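PDB 5LPH: centrosomal protein of 104 kDa, which is required for building cilia and for the structural integrity of the ciliary tip, and carries the tubulin-binding TOG domain described here. Local coordinates for residues E30-K35 against E54-T59; I44-E49 against L90-F95; L195-M200 against R238-R243; R205-L210 against L246-Q251; N162-M167 against Q177-Y182. One frame throughout, in Å; residues are numbered along the deposited sequence. Where two conformers were deposited one is given.

Contact 1 of 5, residues E30-K35 against E54-T59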
# COMPACT_ATOMS: atom_id res chain seq x y z
N GLU A 30 16.76 -6.07 -25.39
CA GLU A 30 16.74 -4.95 -26.35
C GLU A 30 17.23 -3.67 -25.67
O GLU A 30 17.26 -3.60 -24.43
CB GLU A 30 15.35 -4.79 -27.00
CG GLU A 30 14.22 -4.32 -26.08
CD GLU A 30 13.36 -5.45 -25.54
OE1 GLU A 30 13.79 -6.63 -25.55
OE2 GLU A 30 12.24 -5.14 -25.08
N PRO A 31 17.63 -2.65 -26.45
CA PRO A 31 18.15 -1.46 -25.79
C PRO A 31 17.04 -0.64 -25.14
O PRO A 31 15.86 -0.77 -25.50
CB PRO A 31 18.80 -0.67 -26.93
CG PRO A 31 18.00 -1.03 -28.12
CD PRO A 31 17.52 -2.44 -27.91
N LEU A 32 17.43 0.17 -24.17
CA LEU A 32 16.52 1.11 -23.52
C LEU A 32 16.08 2.17 -24.52
O LEU A 32 16.89 2.64 -25.33
CB LEU A 32 17.20 1.77 -22.31
CG LEU A 32 17.54 0.82 -21.16
CD1 LEU A 32 18.63 1.40 -20.26
CD2 LEU A 32 16.30 0.49 -20.35
N THR A 33 14.80 2.54 -24.48
CA THR A 33 14.29 3.65 -25.29
C THR A 33 14.86 4.96 -24.76
O THR A 33 15.40 5.00 -23.65
CB THR A 33 12.75 3.74 -25.24
OG1 THR A 33 12.33 3.90 -23.88
CG2 THR A 33 12.11 2.48 -25.84
N GLU A 34 14.74 6.02 -25.55
CA GLU A 34 15.21 7.35 -25.13
C GLU A 34 14.49 7.83 -23.86
O GLU A 34 15.12 8.38 -22.96
CB GLU A 34 15.05 8.37 -26.27
CG GLU A 34 15.71 9.73 -26.02
CD GLU A 34 17.20 9.62 -25.70
OE1 GLU A 34 17.91 8.81 -26.35
OE2 GLU A 34 17.67 10.34 -24.79
N LYS A 35 13.17 7.59 -23.79
CA LYS A 35 12.36 7.92 -22.61
C LYS A 35 12.81 7.18 -21.35
O LYS A 35 12.94 7.78 -20.28
CB LYS A 35 10.88 7.62 -22.89
CG LYS A 35 9.95 7.85 -21.70
CD LYS A 35 8.52 8.12 -22.17
CE LYS A 35 8.28 9.59 -22.41
NZ LYS A 35 6.91 9.89 -22.91
N GLU A 54 17.86 -5.29 -18.69
CA GLU A 54 17.15 -6.52 -18.32
C GLU A 54 15.77 -6.22 -17.71
O GLU A 54 14.75 -6.77 -18.15
CB GLU A 54 17.93 -7.33 -17.28
CG GLU A 54 18.95 -8.32 -17.80
CD GLU A 54 19.35 -9.29 -16.70
OE1 GLU A 54 20.03 -8.85 -15.76
OE2 GLU A 54 18.95 -10.48 -16.77
N ALA A 55 15.75 -5.35 -16.70
CA ALA A 55 14.53 -4.97 -15.99
C ALA A 55 13.47 -4.31 -16.86
O ALA A 55 12.28 -4.46 -16.60
CB ALA A 55 14.86 -4.06 -14.81
N TYR A 56 13.90 -3.58 -17.90
CA TYR A 56 13.00 -2.87 -18.81
C TYR A 56 12.53 -3.66 -20.04
O TYR A 56 11.60 -3.23 -20.72
CB TYR A 56 13.66 -1.57 -19.31
CG TYR A 56 13.37 -0.36 -18.46
CD1 TYR A 56 14.05 -0.15 -17.26
CD2 TYR A 56 12.44 0.59 -18.86
CE1 TYR A 56 13.79 0.96 -16.48
CE2 TYR A 56 12.17 1.71 -18.08
CZ TYR A 56 12.86 1.89 -16.89
OH TYR A 56 12.62 2.98 -16.09
N CYS A 57 13.16 -4.79 -20.33
CA CYS A 57 12.94 -5.46 -21.62
C CYS A 57 11.65 -6.29 -21.66
O CYS A 57 11.00 -6.52 -20.63
CB CYS A 57 14.15 -6.31 -22.00
SG CYS A 57 14.25 -7.89 -21.16
N LYS A 58 11.31 -6.76 -22.85
CA LYS A 58 10.03 -7.43 -23.11
C LYS A 58 10.01 -8.93 -22.75
O LYS A 58 8.99 -9.58 -22.94
CB LYS A 58 9.62 -7.24 -24.57
CG LYS A 58 9.12 -5.83 -24.87
CD LYS A 58 8.98 -5.61 -26.36
CE LYS A 58 8.43 -4.22 -26.68
NZ LYS A 58 8.45 -3.97 -28.14
N THR A 59 11.12 -9.46 -22.24
CA THR A 59 11.22 -10.88 -21.89
C THR A 59 11.10 -11.03 -20.37
O THR A 59 12.00 -10.63 -19.63
CB THR A 59 12.56 -11.46 -22.39
OG1 THR A 59 12.72 -11.13 -23.78
CG2 THR A 59 12.61 -12.97 -22.24
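Glu30 and Cys57 bring the two backbones to 6.1 Å between their CA atoms, where the extended residues leading to the N-cap Thr33 of helix 34-39 pass the turn that ends helix 49-56. This is the N-terminal edge of the TOG domain, an all-helical array of HEAT-like repeats, and here a loop is fastened over a helix end. The fastening is mostly the work of Glu30. Its CG sits in the crowded position between the backbone N and the carbonyl carbon (chi1 68°), and a further bend at chi2 carries the carboxylate over to Cys57 and Lys58. OE2 accepts a hydrogen bond from Lys58 N at 2.9 Å; the proton comes to the syn side, 29° out of the carboxylate plane, and the bond is well bent, at 134°. OE1 lies over Cys57 CB at 3.6 Å. The Lys58 chain crosses the acid at about a right angle, its CG 3.2 Å from Glu30 OE2; with Lys58 NZ 5.0 Å from that oxygen, charge attraction is probably secondary. Farther along, Leu32 crosses Tyr56 in the same perpendicular fashion, also touching Leu37. The Tyr56 hydroxyl is hydrogen-bonded to Glu39 and its ring makes a cation-pi contact with Arg99. Leu32 uses one methyl on Tyr56: Leu32 CD2 rests 3.5 Å from Tyr56 CB and 3.6 Å from Tyr56 CG, oblique to the ring.

Contact 2 of 5, residues I44-E49 against L90-F95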
# COMPACT_ATOMS: atom_id res chain seq x y z
N ILE A 44 21.04 3.61 -13.73
CA ILE A 44 22.09 3.12 -14.63
C ILE A 44 23.49 3.36 -14.05
O ILE A 44 24.34 2.48 -14.11
CB ILE A 44 21.96 3.73 -16.05
CG1 ILE A 44 20.73 3.14 -16.76
CG2 ILE A 44 23.20 3.45 -16.90
CD1 ILE A 44 20.17 4.00 -17.88
N ASP A 45 23.72 4.55 -13.48
CA ASP A 45 25.00 4.86 -12.82
C ASP A 45 25.28 3.95 -11.63
O ASP A 45 26.41 3.51 -11.43
CB ASP A 45 25.03 6.32 -12.35
CG ASP A 45 25.22 7.29 -13.50
OD1 ASP A 45 26.06 7.02 -14.39
OD2 ASP A 45 24.55 8.34 -13.52
N VAL A 46 24.25 3.64 -10.85
CA VAL A 46 24.39 2.88 -9.61
C VAL A 46 24.42 1.37 -9.85
O VAL A 46 25.25 0.66 -9.28
CB VAL A 46 23.25 3.24 -8.63
CG1 VAL A 46 23.31 2.39 -7.36
CG2 VAL A 46 23.30 4.72 -8.28
N LEU A 47 23.50 0.88 -10.67
CA LEU A 47 23.32 -0.57 -10.90
C LEU A 47 23.96 -1.09 -12.18
O LEU A 47 24.11 -2.30 -12.32
CB LEU A 47 21.83 -0.91 -10.92
CG LEU A 47 21.03 -0.47 -9.70
CD1 LEU A 47 19.56 -0.76 -9.93
CD2 LEU A 47 21.54 -1.16 -8.44
N GLY A 48 24.29 -0.20 -13.11
CA GLY A 48 24.87 -0.57 -14.40
C GLY A 48 23.79 -0.69 -15.46
O GLY A 48 22.63 -0.99 -15.15
N GLU A 49 24.17 -0.45 -16.71
CA GLU A 49 23.23 -0.47 -17.82
C GLU A 49 22.64 -1.85 -18.09
O GLU A 49 21.48 -1.95 -18.46
CB GLU A 49 23.88 0.06 -19.09
CG GLU A 49 22.89 0.32 -20.22
CD GLU A 49 23.52 1.02 -21.41
OE1 GLU A 49 22.81 1.79 -22.09
OE2 GLU A 49 24.72 0.79 -21.68
N LEU A 90 20.12 1.42 -2.56
CA LEU A 90 18.75 1.26 -2.08
C LEU A 90 17.75 2.05 -2.93
O LEU A 90 16.71 1.51 -3.30
CB LEU A 90 18.64 1.67 -0.61
CG LEU A 90 17.26 1.53 0.06
CD1 LEU A 90 17.42 1.13 1.51
CD2 LEU A 90 16.44 2.81 -0.04
N ARG A 91 18.07 3.32 -3.23
CA ARG A 91 17.17 4.19 -3.99
C ARG A 91 17.00 3.74 -5.45
O ARG A 91 15.91 3.85 -6.02
CB ARG A 91 17.63 5.66 -3.93
CG ARG A 91 17.40 6.29 -2.55
CD ARG A 91 17.72 7.77 -2.42
NE ARG A 91 17.79 8.12 -1.00
CZ ARG A 91 16.84 8.78 -0.33
NH1 ARG A 91 17.00 9.02 0.96
NH2 ARG A 91 15.75 9.21 -0.95
N ALA A 92 18.07 3.22 -6.04
CA ALA A 92 18.02 2.69 -7.40
C ALA A 92 17.21 1.39 -7.45
O ALA A 92 16.46 1.16 -8.40
CB ALA A 92 19.42 2.45 -7.92
N SER A 93 17.39 0.55 -6.44
CA SER A 93 16.64 -0.70 -6.32
C SER A 93 15.15 -0.46 -6.10
O SER A 93 14.32 -1.15 -6.70
CB SER A 93 17.21 -1.57 -5.20
OG SER A 93 18.56 -1.88 -5.50
N VAL A 94 14.81 0.51 -5.27
CA VAL A 94 13.42 0.90 -5.04
C VAL A 94 12.77 1.44 -6.33
O VAL A 94 11.59 1.17 -6.59
CB VAL A 94 13.28 1.90 -3.87
CG1 VAL A 94 11.90 2.53 -3.81
CG2 VAL A 94 13.58 1.19 -2.55
N PHE A 95 13.54 2.18 -7.12
CA PHE A 95 13.08 2.66 -8.44
C PHE A 95 12.65 1.50 -9.35
O PHE A 95 11.61 1.57 -10.01
CB PHE A 95 14.16 3.54 -9.11
CG PHE A 95 13.85 3.90 -10.54
CD1 PHE A 95 14.30 3.10 -11.58
CD2 PHE A 95 13.13 5.05 -10.84
CE1 PHE A 95 14.02 3.43 -12.90
CE2 PHE A 95 12.84 5.38 -12.16
CZ PHE A 95 13.29 4.57 -13.19
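Leu47 holds CG beside its backbone N (chi1 -55°), and Val46 turns CG1 the other way, anti to the backbone N (chi1 176°), so that branches from two successive residues converge on the methyl of Ala92. Leu47 CG and CD1 each come to 3.8 Å from Ala92 CB, while Val46 CG1 touches the same atom at 3.9 Å. A single small side chain thus serves as the meeting point, and its size lets the backbones approach to 6.7 Å between the CA atoms of Val46 and Ala92. Leu47 CD2 also reaches Ser93 OG at 4.2 Å, a loose packing contact; the hydroxyl itself is hydrogen-bonded to Thr89 O in its own helix. The contact lays helix 41-47 against helix 83-100 in the TOG domain's HEAT-like array; helix 60-76 supplies Leu70 to both Leu47 and Ser93, and Ile119 of helix 106-126 also touches Ser93.

Contact 3 of 5, residues L195-M200 against R238-R243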
# COMPACT_ATOMS: atom_id res chain seq x y z
N LEU A 195 -11.07 -1.80 -6.49
CA LEU A 195 -10.16 -0.90 -5.78
C LEU A 195 -10.76 -0.42 -4.46
O LEU A 195 -10.12 -0.48 -3.41
CB LEU A 195 -9.81 0.30 -6.66
CG LEU A 195 -8.72 1.25 -6.17
CD1 LEU A 195 -7.35 0.58 -6.19
CD2 LEU A 195 -8.71 2.51 -7.02
N ALA A 196 -12.01 0.04 -4.53
CA ALA A 196 -12.75 0.51 -3.36
C ALA A 196 -12.95 -0.57 -2.29
O ALA A 196 -12.72 -0.32 -1.10
CB ALA A 196 -14.10 1.08 -3.79
N MSE A 197 -13.35 -1.77 -2.73
CA MSE A 197 -13.59 -2.92 -1.81
C MSE A 197 -12.31 -3.36 -1.15
O MSE A 197 -12.31 -3.67 0.04
CB MSE A 197 -14.32 -4.12 -2.47
CG MSE A 197 -15.51 -4.71 -1.67
SE MSE A 197 -16.81 -3.33 -1.12
CE MSE A 197 -17.36 -2.97 -2.97
N SER A 198 -11.20 -3.35 -1.90
CA SER A 198 -9.89 -3.73 -1.35
C SER A 198 -9.40 -2.74 -0.30
O SER A 198 -8.89 -3.16 0.74
CB SER A 198 -8.84 -3.87 -2.46
OG SER A 198 -9.09 -5.01 -3.28
N GLN A 199 -9.54 -1.45 -0.57
CA GLN A 199 -9.13 -0.41 0.38
C GLN A 199 -9.92 -0.52 1.70
O GLN A 199 -9.35 -0.41 2.78
CB GLN A 199 -9.29 0.98 -0.23
CG GLN A 199 -8.73 2.09 0.66
CD GLN A 199 -8.68 3.46 -0.01
OE1 GLN A 199 -8.66 3.57 -1.23
NE2 GLN A 199 -8.64 4.50 0.80
N MSE A 200 -11.22 -0.72 1.57
CA MSE A 200 -12.10 -0.89 2.74
C MSE A 200 -11.80 -2.13 3.53
O MSE A 200 -11.81 -2.09 4.76
CB MSE A 200 -13.53 -0.91 2.24
CG MSE A 200 -13.99 0.50 2.13
SE MSE A 200 -15.73 0.53 1.26
CE MSE A 200 -16.50 1.73 2.64
N ARG A 238 -21.16 1.59 -0.06
CA ARG A 238 -21.98 2.26 0.95
C ARG A 238 -22.32 1.32 2.10
O ARG A 238 -22.23 1.71 3.27
CB ARG A 238 -23.28 2.79 0.33
CG ARG A 238 -23.08 3.87 -0.72
CD ARG A 238 -24.38 4.62 -0.98
NE ARG A 238 -25.45 3.77 -1.49
CZ ARG A 238 -25.63 3.41 -2.76
NH1 ARG A 238 -24.79 3.80 -3.72
NH2 ARG A 238 -26.65 2.63 -3.09
N GLU A 239 -22.68 0.08 1.77
CA GLU A 239 -23.02 -0.93 2.77
C GLU A 239 -21.85 -1.25 3.72
O GLU A 239 -22.06 -1.46 4.91
CB GLU A 239 -23.54 -2.20 2.10
CG GLU A 239 -24.19 -3.21 3.06
CD GLU A 239 -24.63 -4.50 2.38
OE1 GLU A 239 -24.38 -4.68 1.17
OE2 GLU A 239 -25.23 -5.35 3.07
N THR A 240 -20.63 -1.28 3.19
CA THR A 240 -19.44 -1.55 4.02
C THR A 240 -19.11 -0.35 4.93
O THR A 240 -18.64 -0.52 6.06
CB THR A 240 -18.19 -1.90 3.18
OG1 THR A 240 -18.54 -2.81 2.13
CG2 THR A 240 -17.09 -2.53 4.06
N ALA A 241 -19.35 0.86 4.44
CA ALA A 241 -19.19 2.08 5.26
C ALA A 241 -20.08 2.05 6.50
O ALA A 241 -19.64 2.40 7.61
CB ALA A 241 -19.48 3.32 4.44
N VAL A 242 -21.33 1.60 6.31
CA VAL A 242 -22.27 1.41 7.42
C VAL A 242 -21.67 0.46 8.45
O VAL A 242 -21.62 0.79 9.63
CB VAL A 242 -23.65 0.90 6.91
CG1 VAL A 242 -24.53 0.42 8.06
CG2 VAL A 242 -24.37 1.98 6.11
N ARG A 243 -21.18 -0.69 7.99
CA ARG A 243 -20.56 -1.71 8.87
C ARG A 243 -19.37 -1.19 9.69
O ARG A 243 -19.22 -1.56 10.85
CB ARG A 243 -20.15 -2.95 8.06
CG ARG A 243 -21.32 -3.80 7.57
CD ARG A 243 -20.89 -4.83 6.53
NE ARG A 243 -20.00 -5.85 7.11
CZ ARG A 243 -18.84 -6.23 6.58
NH1 ARG A 243 -18.39 -5.69 5.46
NH2 ARG A 243 -18.11 -7.17 7.19
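Met200 and Thr240 meet in the closer-packed part of this contact, together with Ala241. Met200, a selenomethionine here, keeps CG beside its backbone N and runs on extended before bending at chi3 (131°), which lays its terminal methyl on the neighbouring helix. CE stands 3.5 Å from Ala241 N and 3.8 Å from Ala241 CB, so the methyl packs against backbone and side chain at once, while SE lies 4.0 Å from Thr240 CB. Phe225 and Ala229 of helix 219-229 also touch this side chain. The two segments run nearly parallel, 11° apart with axes 10.8 Å from each other, an arrangement consistent with the HEAT-type solenoid of the TOG domain; residues 238-243 belong to the second HEAT repeat. At that spacing, long side chains must bridge the gap. The looser, more open side is held by Met197, also selenomethionine, whose chain is bent at chi2 and chi3 and brings only SE across, 3.7 Å from Thr240 OG1. That hydroxyl has its hydrogen-bond partner in its own helix, Glu236 O, and the selenium simply lies against it. Val237 of helix 235-252 also touches both selenomethionines.

Contact 4 of 5, residues R205-L210 against L246-Q251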
# COMPACT_ATOMS: atom_id res chain seq x y z
N ARG A 205 -9.41 -4.48 8.41
CA ARG A 205 -8.50 -5.49 8.99
C ARG A 205 -7.35 -4.87 9.78
O ARG A 205 -7.02 -5.36 10.85
CB ARG A 205 -7.97 -6.46 7.92
CG ARG A 205 -9.00 -7.46 7.40
CD ARG A 205 -8.38 -8.60 6.60
NE ARG A 205 -7.63 -8.13 5.43
CZ ARG A 205 -8.16 -7.75 4.26
NH1 ARG A 205 -9.48 -7.77 4.04
NH2 ARG A 205 -7.35 -7.35 3.28
N LEU A 206 -6.75 -3.80 9.25
CA LEU A 206 -5.63 -3.14 9.93
C LEU A 206 -6.05 -2.25 11.10
O LEU A 206 -5.30 -2.12 12.07
CB LEU A 206 -4.77 -2.34 8.95
CG LEU A 206 -3.80 -3.19 8.13
CD1 LEU A 206 -3.23 -2.37 6.98
CD2 LEU A 206 -2.68 -3.76 8.99
N LEU A 207 -7.23 -1.65 11.01
CA LEU A 207 -7.85 -0.93 12.13
C LEU A 207 -8.01 -1.85 13.35
O LEU A 207 -7.66 -1.46 14.46
CB LEU A 207 -9.20 -0.35 11.71
CG LEU A 207 -10.05 0.46 12.69
CD1 LEU A 207 -9.27 1.63 13.26
CD2 LEU A 207 -11.30 0.94 11.96
N LYS A 208 -8.51 -3.07 13.13
CA LYS A 208 -8.63 -4.08 14.20
C LYS A 208 -7.27 -4.55 14.74
O LYS A 208 -7.14 -4.76 15.94
CB LYS A 208 -9.49 -5.27 13.75
CG LYS A 208 -10.93 -4.85 13.48
CD LYS A 208 -11.72 -5.91 12.72
CE LYS A 208 -13.10 -5.39 12.34
NZ LYS A 208 -14.13 -6.47 12.34
N ASP A 209 -6.28 -4.68 13.87
CA ASP A 209 -4.93 -5.13 14.28
C ASP A 209 -4.11 -4.03 14.97
O ASP A 209 -3.40 -4.32 15.93
CB ASP A 209 -4.14 -5.68 13.08
CG ASP A 209 -4.80 -6.89 12.41
OD1 ASP A 209 -5.59 -7.61 13.07
OD2 ASP A 209 -4.54 -7.11 11.21
N LEU A 210 -4.19 -2.80 14.47
CA LEU A 210 -3.36 -1.68 14.95
C LEU A 210 -4.06 -0.72 15.92
O LEU A 210 -3.39 -0.09 16.75
CB LEU A 210 -2.85 -0.86 13.77
CG LEU A 210 -1.95 -1.56 12.75
CD1 LEU A 210 -1.69 -0.65 11.56
CD2 LEU A 210 -0.64 -1.97 13.40
N LEU A 246 -20.72 1.32 12.44
CA LEU A 246 -21.28 0.54 13.55
C LEU A 246 -20.19 -0.07 14.44
O LEU A 246 -20.32 -0.07 15.66
CB LEU A 246 -22.24 -0.55 13.05
CG LEU A 246 -23.52 -0.12 12.32
CD1 LEU A 246 -24.26 -1.33 11.79
CD2 LEU A 246 -24.44 0.71 13.21
N ASP A 247 -19.12 -0.58 13.83
CA ASP A 247 -17.96 -1.10 14.58
C ASP A 247 -17.26 -0.02 15.41
O ASP A 247 -16.82 -0.29 16.53
CB ASP A 247 -16.92 -1.76 13.65
CG ASP A 247 -17.35 -3.15 13.17
OD1 ASP A 247 -18.34 -3.72 13.68
OD2 ASP A 247 -16.67 -3.70 12.27
N MSE A 248 -17.19 1.20 14.88
CA MSE A 248 -16.58 2.33 15.60
C MSE A 248 -17.44 2.79 16.75
O MSE A 248 -16.92 3.30 17.75
CB MSE A 248 -16.32 3.50 14.67
CG MSE A 248 -15.21 3.18 13.66
SE MSE A 248 -13.43 3.22 14.51
CE MSE A 248 -13.25 5.17 14.63
N TYR A 249 -18.76 2.61 16.63
CA TYR A 249 -19.70 2.91 17.72
C TYR A 249 -19.59 1.91 18.88
O TYR A 249 -19.66 2.31 20.04
CB TYR A 249 -21.14 2.96 17.20
CG TYR A 249 -22.12 3.51 18.20
CD1 TYR A 249 -22.11 4.86 18.55
CD2 TYR A 249 -23.07 2.69 18.81
CE1 TYR A 249 -23.00 5.37 19.48
CE2 TYR A 249 -23.97 3.19 19.74
CZ TYR A 249 -23.93 4.53 20.08
OH TYR A 249 -24.81 5.05 21.00
N ARG A 250 -19.41 0.62 18.57
CA ARG A 250 -19.16 -0.41 19.59
C ARG A 250 -17.90 -0.15 20.43
O ARG A 250 -17.87 -0.47 21.62
CB ARG A 250 -19.05 -1.81 18.96
CG ARG A 250 -20.34 -2.38 18.42
CD ARG A 250 -20.16 -3.85 18.02
NE ARG A 250 -21.32 -4.40 17.30
CZ ARG A 250 -21.54 -4.32 15.99
NH1 ARG A 250 -20.69 -3.70 15.17
NH2 ARG A 250 -22.63 -4.88 15.47
N GLN A 251 -16.86 0.41 19.81
CA GLN A 251 -15.58 0.66 20.47
C GLN A 251 -15.57 2.02 21.19
O GLN A 251 -15.27 2.08 22.38
CB GLN A 251 -14.42 0.61 19.46
CG GLN A 251 -14.23 -0.73 18.72
CD GLN A 251 -13.61 -1.80 19.58
OE1 GLN A 251 -12.55 -1.56 20.13
NE2 GLN A 251 -14.24 -2.97 19.70
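Lys208 reaches across from helix 193-210 to Asp247 of helix 235-252, a span of 9.8 Å between their CA atoms. From CB the chain leaves with CG beside the backbone N and stays extended; CB, CG and CD do not meet the other segment. Contact begins at CE, 4.0 Å from Asp247 OD2, and a bend at chi4 (-147°) takes NZ to 3.8 Å from the same oxygen. This is a long salt bridge, the two side chains at about a right angle. The other carboxylate oxygen is held more closely from within the aspartate's own helix, with Arg250 NH1 2.8 Å from Asp247 OD1, so one acid joins two bases in a small network. Beside the charges lies an apolar touch: Leu207 CD2 touches SE of the selenomethionine Met248 at 4.0 Å, and Met248, bent at chi2 and chi3, also packs on Ile219, Val222 and Met223 of helix 219-229. Residues 246-251 lie in the second HEAT repeat of the TOG domain. A pair of charges this far apart near the surface probably steers the helices only weakly, and Arg250, closer to the carboxylate, probably takes the larger part in neutralising it.

Contact 5 of 5, residues N162-M167 against Q177-Y182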
# COMPACT_ATOMS: atom_id res chain seq x y z
N ASN A 162 -2.43 -8.73 1.01
CA ASN A 162 -1.67 -9.43 2.06
C ASN A 162 -0.27 -8.83 2.28
O ASN A 162 0.16 -8.72 3.43
CB ASN A 162 -1.56 -10.93 1.76
CG ASN A 162 -2.86 -11.69 2.00
OD1 ASN A 162 -3.78 -11.20 2.67
ND2 ASN A 162 -2.93 -12.90 1.47
N PHE A 163 0.41 -8.43 1.21
CA PHE A 163 1.74 -7.81 1.35
C PHE A 163 1.68 -6.46 2.06
O PHE A 163 2.56 -6.15 2.87
CB PHE A 163 2.45 -7.64 -0.00
CG PHE A 163 3.91 -7.22 0.13
CD1 PHE A 163 4.91 -8.16 0.33
CD2 PHE A 163 4.26 -5.88 0.10
CE1 PHE A 163 6.24 -7.77 0.47
CE2 PHE A 163 5.59 -5.48 0.24
CZ PHE A 163 6.58 -6.42 0.43
N ILE A 164 0.66 -5.66 1.76
CA ILE A 164 0.46 -4.35 2.40
C ILE A 164 0.23 -4.53 3.91
O ILE A 164 0.82 -3.82 4.73
CB ILE A 164 -0.71 -3.57 1.76
CG1 ILE A 164 -0.36 -3.20 0.31
CG2 ILE A 164 -1.03 -2.30 2.55
CD1 ILE A 164 -1.49 -2.59 -0.50
N GLN A 165 -0.61 -5.50 4.25
CA GLN A 165 -0.87 -5.89 5.64
C GLN A 165 0.40 -6.38 6.35
O GLN A 165 0.67 -6.01 7.49
CB GLN A 165 -1.98 -6.94 5.66
CG GLN A 165 -2.91 -6.96 6.86
CD GLN A 165 -4.00 -8.01 6.71
OE1 GLN A 165 -4.59 -8.17 5.63
NE2 GLN A 165 -4.28 -8.74 7.79
N GLU A 166 1.20 -7.18 5.64
CA GLU A 166 2.50 -7.67 6.13
C GLU A 166 3.47 -6.52 6.45
O GLU A 166 4.11 -6.53 7.50
CB GLU A 166 3.11 -8.62 5.10
CG GLU A 166 4.09 -9.64 5.66
CD GLU A 166 4.63 -10.58 4.60
OE1 GLU A 166 3.88 -10.93 3.65
OE2 GLU A 166 5.80 -10.99 4.72
N MSE A 167 3.58 -5.55 5.54
CA MSE A 167 4.48 -4.40 5.74
C MSE A 167 3.97 -3.49 6.83
O MSE A 167 4.76 -3.01 7.64
CB MSE A 167 4.67 -3.51 4.50
CG MSE A 167 5.57 -3.99 3.38
SE MSE A 167 6.02 -2.36 2.34
CE MSE A 167 4.24 -1.87 1.64
N GLN A 177 3.77 5.16 10.95
CA GLN A 177 2.35 5.52 10.78
C GLN A 177 1.96 5.94 9.35
O GLN A 177 0.98 6.66 9.15
CB GLN A 177 1.94 6.63 11.77
CG GLN A 177 2.27 6.34 13.22
CD GLN A 177 1.79 7.43 14.17
OE1 GLN A 177 1.11 8.37 13.76
NE2 GLN A 177 2.16 7.31 15.44
N ILE A 178 2.70 5.45 8.36
CA ILE A 178 2.52 5.88 6.97
C ILE A 178 1.37 5.15 6.29
O ILE A 178 0.55 5.78 5.62
CB ILE A 178 3.84 5.69 6.17
CG1 ILE A 178 4.92 6.64 6.70
CG2 ILE A 178 3.62 5.94 4.68
CD1 ILE A 178 6.32 6.24 6.31
N ILE A 179 1.31 3.82 6.44
CA ILE A 179 0.36 3.00 5.68
C ILE A 179 -1.10 3.29 6.01
O ILE A 179 -1.91 3.41 5.09
CB ILE A 179 0.71 1.48 5.75
CG1 ILE A 179 1.95 1.23 4.88
CG2 ILE A 179 -0.46 0.61 5.27
CD1 ILE A 179 2.61 -0.13 5.05
N PRO A 180 -1.45 3.42 7.32
CA PRO A 180 -2.81 3.83 7.67
C PRO A 180 -3.29 5.11 6.98
O PRO A 180 -4.45 5.22 6.62
CB PRO A 180 -2.73 4.01 9.18
CG PRO A 180 -1.77 2.95 9.59
CD PRO A 180 -0.72 2.95 8.51
N SER A 181 -2.38 6.06 6.78
CA SER A 181 -2.71 7.32 6.11
C SER A 181 -3.11 7.17 4.63
O SER A 181 -3.89 7.97 4.14
CB SER A 181 -1.54 8.30 6.23
OG SER A 181 -1.80 9.49 5.52
N TYR A 182 -2.58 6.16 3.94
CA TYR A 182 -3.02 5.83 2.58
C TYR A 182 -4.40 5.18 2.56
O TYR A 182 -5.17 5.41 1.64
CB TYR A 182 -2.03 4.92 1.86
CG TYR A 182 -0.74 5.60 1.54
CD1 TYR A 182 -0.69 6.64 0.61
CD2 TYR A 182 0.44 5.25 2.19
CE1 TYR A 182 0.50 7.28 0.32
CE2 TYR A 182 1.63 5.90 1.91
CZ TYR A 182 1.65 6.91 0.97
OH TYR A 182 2.85 7.51 0.70
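Ile179, carried by helix 178-183, points at helix 154-169 and divides its two branches between Ile164 and Met167, which stand one turn apart there. The two isoleucines meet through their short branches: CG2 of Ile164 and CG2 of Ile179 are 4.0 Å apart, with the side chains inclined to one another. In both residues CG2 is anti to the backbone N and CG1 beside it, which sets the short branch of Ile179 on Ile164 and sends its CG1 arm toward Met167. That arm of Ile179 carries CD1 to 4.0 Å from Met167 CB, approaching at about a right angle to the selenomethionine chain. Met167 then bends at chi3 (-65°), which turns its CE back to 4.2 Å from the same CD1, and the methyl is touched from two places. The backbones lie 8.0 Å apart between the CA atoms of Ile164 and Ile179, within the first HEAT repeat of this TOG domain. Ile142 and Leu146 of helix 131-147 and Leu202 of helix 193-210 pack on Ile164, while Ile120 of helix 106-126 reaches Met167. With aliphatic carbon alone making these side-chain contacts, cohesion here rests on dispersion and the exclusion of water, and depends on shape more than on direction.

The five contacts follow the elongated TOG domain from its N-terminal end. Contacts 1 and 2 alternate along the chain, lie 15 Å apart between centres and touch where Tyr56 meets Phe95. Contact 5 is central, its centre 5 Å from that of the chain. Contacts 3 and 4 then join the same two helices, 193-210 and 235-252, with centres 14 Å apart, across the chain's centre from contacts 1 and 2. Contact 5 meets contact 4 through a probable hydrogen bond from Arg205 to Gln165 and touches contact 3 where Gln199 packs on Tyr182. Contacts 1 and 4, about 46 Å apart between centres, do not touch, consistent with a solenoid held together by packing between neighbouring helices.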